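Enoyl-CoA hydratase (Mycobacterium avium, PDB 3OC7) probably catalyses the hydration of the double bond of enoyl-CoA thioesters in fatty acid metabolism. Local coordinates at residues L26-P29 with H30-N33; L43-G46 with L47-S51. All blocks are in the same frame, centred on the assembly; numbering follows the deposited sequence.

Interaction 1. Residues L26-P29 with H30-N33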
loop_
_atom_site.group_PDB
_atom_site.type_symbol
_atom_site.label_atom_id
_atom_site.label_comp_id
_atom_site.label_asym_id
_atom_site.label_seq_id
_atom_site.Cartn_x
_atom_site.Cartn_y
_atom_site.Cartn_z
ATOM N N LEU A 26 -30.648 0.506 0.642
ATOM C CA LEU A 26 -30.977 -0.302 -0.558
ATOM C C LEU A 26 -32.111 -1.293 -0.211
ATOM O O LEU A 26 -31.963 -2.098 0.714
ATOM C CB LEU A 26 -29.739 -1.050 -1.099
ATOM C CG LEU A 26 -28.450 -0.268 -1.392
ATOM C CD1 LEU A 26 -27.289 -1.199 -1.712
ATOM C CD2 LEU A 26 -28.654 0.722 -2.521
ATOM N N ASN A 27 -33.229 -1.224 -0.943
ATOM C CA ASN A 27 -34.471 -1.986 -0.611
ATOM C C ASN A 27 -35.201 -2.507 -1.870
ATOM O O ASN A 27 -36.337 -2.088 -2.184
ATOM C CB ASN A 27 -35.399 -1.120 0.270
ATOM C CG ASN A 27 -36.583 -1.901 0.860
ATOM O OD1 ASN A 27 -36.495 -3.101 1.176
ATOM N ND2 ASN A 27 -37.699 -1.197 1.046
ATOM N N SER A 28 -34.518 -3.397 -2.589
ATOM C CA SER A 28 -34.996 -3.979 -3.851
ATOM C C SER A 28 -34.937 -5.528 -3.726
ATOM O O SER A 28 -34.152 -6.177 -4.410
ATOM C CB SER A 28 -34.140 -3.436 -5.035
ATOM O OG SER A 28 -34.555 -3.923 -6.306
ATOM N N PRO A 29 -35.776 -6.129 -2.837
ATOM C CA PRO A 29 -35.666 -7.578 -2.570
ATOM C C PRO A 29 -35.906 -8.537 -3.756
ATOM O O PRO A 29 -35.297 -9.626 -3.789
ATOM C CB PRO A 29 -36.703 -7.816 -1.462
ATOM C CG PRO A 29 -37.659 -6.674 -1.564
ATOM C CD PRO A 29 -36.818 -5.499 -2.006
ATOM N N HIS A 30 -36.731 -8.130 -4.727
ATOM C CA HIS A 30 -37.049 -8.966 -5.907
ATOM C C HIS A 30 -35.831 -9.397 -6.742
ATOM O O HIS A 30 -35.829 -10.487 -7.324
ATOM C CB HIS A 30 -38.146 -8.324 -6.789
ATOM C CG HIS A 30 -37.683 -7.161 -7.620
ATOM N ND1 HIS A 30 -37.345 -5.941 -7.076
ATOM C CD2 HIS A 30 -37.542 -7.024 -8.961
ATOM C CE1 HIS A 30 -36.999 -5.107 -8.042
ATOM N NE2 HIS A 30 -37.107 -5.741 -9.196
ATOM N N ASN A 31 -34.787 -8.571 -6.770
ATOM C CA ASN A 31 -33.560 -8.932 -7.490
ATOM C C ASN A 31 -32.268 -8.858 -6.650
ATOM O O ASN A 31 -31.181 -8.630 -7.189
ATOM C CB ASN A 31 -33.430 -8.133 -8.806
ATOM C CG ASN A 31 -33.426 -6.624 -8.593
ATOM O OD1 ASN A 31 -33.605 -5.847 -9.546
ATOM N ND2 ASN A 31 -33.209 -6.195 -7.353
ATOM N N ARG A 32 -32.398 -9.069 -5.338
ATOM C CA ARG A 32 -31.252 -9.049 -4.410
ATOM C C ARG A 32 -30.445 -7.740 -4.443
ATOM O O ARG A 32 -29.205 -7.760 -4.423
ATOM C CB ARG A 32 -30.326 -10.271 -4.638
ATOM C CG ARG A 32 -30.981 -11.627 -4.353
ATOM C CD ARG A 32 -30.120 -12.831 -4.783
ATOM N NE ARG A 32 -28.928 -13.009 -3.946
ATOM C CZ ARG A 32 -27.678 -13.088 -4.406
ATOM N NH1 ARG A 32 -27.435 -13.035 -5.712
ATOM N NH2 ARG A 32 -26.667 -13.249 -3.559
ATOM N N ASN A 33 -31.152 -6.608 -4.482
ATOM C CA ASN A 33 -30.532 -5.274 -4.511
ATOM C C ASN A 33 -29.614 -5.035 -5.726
ATOM O O ASN A 33 -28.541 -4.412 -5.608
ATOM C CB ASN A 33 -29.814 -4.969 -3.176
ATOM C CG ASN A 33 -30.771 -4.921 -1.968
ATOM O OD1 ASN A 33 -31.949 -4.568 -2.093
ATOM N ND2 ASN A 33 -30.244 -5.231 -0.777
HETATM O O HOH W 1 -33.027 -2.883 -8.513
#

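Interaction 2. Residues L43-G46 with L47-S51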
loop_
_atom_site.group_PDB
_atom_site.type_symbol
_atom_site.label_atom_id
_atom_site.label_comp_id
_atom_site.label_asym_id
_atom_site.label_seq_id
_atom_site.Cartn_x
_atom_site.Cartn_y
_atom_site.Cartn_z
ATOM N N LEU A 43 -30.374 6.503 -5.933
ATOM C CA LEU A 43 -29.159 6.760 -5.127
ATOM C C LEU A 43 -28.517 8.137 -5.396
ATOM O O LEU A 43 -28.109 8.841 -4.446
ATOM C CB LEU A 43 -28.100 5.665 -5.320
ATOM C CG LEU A 43 -27.995 4.438 -4.421
ATOM C CD1 LEU A 43 -26.566 3.868 -4.515
ATOM C CD2 LEU A 43 -28.299 4.755 -2.964
ATOM N N HIS A 44 -28.395 8.529 -6.676
ATOM C CA HIS A 44 -27.944 9.893 -7.021
ATOM C C HIS A 44 -28.816 10.974 -6.311
ATOM O O HIS A 44 -28.284 11.910 -5.683
ATOM C CB HIS A 44 -27.926 10.133 -8.555
ATOM C CG HIS A 44 -26.748 9.526 -9.288
ATOM N ND1 HIS A 44 -25.513 10.145 -9.364
ATOM C CD2 HIS A 44 -26.649 8.406 -10.056
ATOM C CE1 HIS A 44 -24.694 9.406 -10.099
ATOM N NE2 HIS A 44 -25.354 8.342 -10.521
ATOM N N GLN A 45 -30.150 10.830 -6.374
ATOM C CA GLN A 45 -31.043 11.830 -5.769
ATOM C C GLN A 45 -30.919 11.840 -4.233
ATOM O O GLN A 45 -30.909 12.912 -3.607
ATOM C CB GLN A 45 -32.506 11.621 -6.209
ATOM C CG GLN A 45 -33.472 12.757 -5.797
ATOM C CD GLN A 45 -33.046 14.138 -6.328
ATOM O OE1 GLN A 45 -32.849 14.321 -7.533
ATOM N NE2 GLN A 45 -32.893 15.105 -5.430
ATOM N N GLY A 46 -30.768 10.649 -3.633
ATOM C CA GLY A 46 -30.563 10.560 -2.174
ATOM C C GLY A 46 -29.292 11.236 -1.668
ATOM O O GLY A 46 -29.294 11.910 -0.622
ATOM N N LEU A 47 -28.188 11.040 -2.386
ATOM C CA LEU A 47 -26.928 11.729 -2.076
ATOM C C LEU A 47 -27.053 13.255 -2.201
ATOM O O LEU A 47 -26.506 13.996 -1.370
ATOM C CB LEU A 47 -25.772 11.191 -2.952
ATOM C CG LEU A 47 -25.293 9.745 -2.716
ATOM C CD1 LEU A 47 -24.514 9.164 -3.930
ATOM C CD2 LEU A 47 -24.464 9.638 -1.414
ATOM N N ARG A 48 -27.798 13.716 -3.209
ATOM C CA ARG A 48 -28.028 15.150 -3.397
ATOM C C ARG A 48 -28.870 15.726 -2.236
ATOM O O ARG A 48 -28.539 16.796 -1.688
ATOM C CB ARG A 48 -28.685 15.398 -4.765
ATOM C CG ARG A 48 -28.682 16.854 -5.213
ATOM C CD ARG A 48 -29.053 17.023 -6.686
ATOM N NE ARG A 48 -28.164 16.329 -7.631
ATOM C CZ ARG A 48 -26.994 16.799 -8.065
ATOM N NH1 ARG A 48 -26.277 16.093 -8.932
ATOM N NH2 ARG A 48 -26.536 17.971 -7.644
ATOM N N ASP A 49 -29.928 15.012 -1.845
ATOM C CA ASP A 49 -30.795 15.454 -0.737
ATOM C C ASP A 49 -30.015 15.560 0.586
ATOM O O ASP A 49 -30.192 16.520 1.341
ATOM C CB ASP A 49 -32.004 14.520 -0.570
ATOM C CG ASP A 49 -33.036 14.646 -1.703
ATOM O OD1 ASP A 49 -33.040 15.663 -2.443
ATOM O OD2 ASP A 49 -33.863 13.712 -1.831
ATOM N N ALA A 50 -29.151 14.580 0.867
ATOM C CA ALA A 50 -28.278 14.652 2.048
ATOM C C ALA A 50 -27.318 15.855 2.042
ATOM O O ALA A 50 -27.214 16.561 3.051
ATOM C CB ALA A 50 -27.493 13.345 2.222
ATOM N N SER A 51 -26.611 16.090 0.933
ATOM C CA SER A 51 -25.668 17.222 0.838
ATOM C C SER A 51 -26.339 18.603 0.986
ATOM O O SER A 51 -25.722 19.535 1.528
ATOM C CB SER A 51 -24.863 17.139 -0.467
ATOM O OG SER A 51 -23.804 18.103 -0.496
#

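Interaction 1. Residues L26-P29 with H30-N33
His-30 turns its imidazole back toward Ser-28: CE1 lies 3.2 Å from Ser-28 OG, obliquely to the ring and without a hydrogen bond. What puts the ring there is a chi1 of 75°, which sets CG between the backbone N and the carbonyl carbon. Pro-29 and His-30 form a short 3-10 turn; proline suits its start, where the missing N-H costs no bond.

Asn-31 continues the turn with its side chain. Its amide donates from ND2 to Ser-28 OG at 2.8 Å, a bent bond (N-H...O 132°) with the hydroxyl tilted out of the amide plane. The same hydroxyl donates to a water, which in turn gives a hydrogen to Asn-31 OD1, so both ends of the amide lead back to one serine. CG of Asn-31 also lies against a face of the His-30 ring. The main-chain N of Asn-31 makes a weak bond to Ser-28 O.

Arg-32 takes part through its backbone, with a weak bond from N to Pro-29 O. Its phi and psi are both positive, as are those of Asn-33; asparagine tolerates this left-handed conformation comparatively well.

Asn-33 closes the loop twice. Its N binds Ser-28 O at 3.0 Å, coming from above the carbonyl plane, while its OD1 takes the N-H of Ser-28 at 2.9 Å, nearly in line with the side-chain C=O. A buried serine backbone thus has both its polar atoms satisfied by one residue.

The loop leads from strand 21-26 to helix 37-52. Leu-26 and Ser-28 pack on Leu-39 of that helix, and Asn-33 ND2 reaches Thr-64 O, just past the end of strand 58-63, and Thr-67 O in strand 67-69.

Interaction 2. Residues L43-G46 with L47-S51
Leu-43 O accepts the N-H of Leu-47 at 3.0 Å, and the isobutyl group of Leu-47 folds back beside the same carbonyl, its CG 3.4 Å from that oxygen. A chi1 of -68° brings this about by holding CG next to the backbone N. Both leucines lie on the hydrophobic side of the helix: Leu-43 meets Leu-61 of strand 58-63, and Leu-47 meets Leu-24 of strand 21-26 as well as Ile-104 of helix 86-106.

His-44 O takes the N-H of Arg-48 at 3.1 Å. Its side chain leaves the backbone pointing away from 47-51 and packs on Leu-100 and Ala-103 of helix 86-106, a partly exposed place that suits a side chain both flat and polar.

Gln-45 carries the one side-chain hydrogen bond of this contact. Its chain starts out anti to the backbone N and bends at chi2 (57°), which swings NE2 along the helix to Asp-49 OD1, 3.0 Å away. The carboxylate oxygen lies in the amide plane, yet the donor comes from above the carboxylate plane; the two flat groups are turned 50° apart. Beneath them, Gln-45 O receives the N-H of Asp-49 at 2.9 Å.

Gly-46, buried and without a side chain, gives its carbonyl to the N-H of Ala-50, whose small methyl group sits close to Ala-22 and Val-59 of the sheet.

One helical turn is therefore bridged twice between Gln-45 and Asp-49, through backbone and side chains. Because the amide is neutral, the side-chain bridge is a hydrogen bond to a probably charged acceptor and not a salt bridge; the donated N-H would be expected to help keep the partly exposed carboxylate ionised.

Overall arrangement
From the N terminus, strand 21-26 runs into interaction 1, where the chain turns back on itself within 26-33 and closes a small loop around Ser-28. Helix 37-52 follows, and interaction 2 lies wholly within it, bridging successive turns. The two contacts stand in series, neither nested nor crossing, with centres about 19 Å apart. They meet where Leu-26 CD2 packs on Leu-43 CD2 at 4.1 Å, linking the end of the strand to the helix. Together they belong to the beta-alpha-beta unit of strand 21-26, helix 37-52 and strand 58-63: interaction 1 shapes the connection, interaction 2 the helix that covers the sheet.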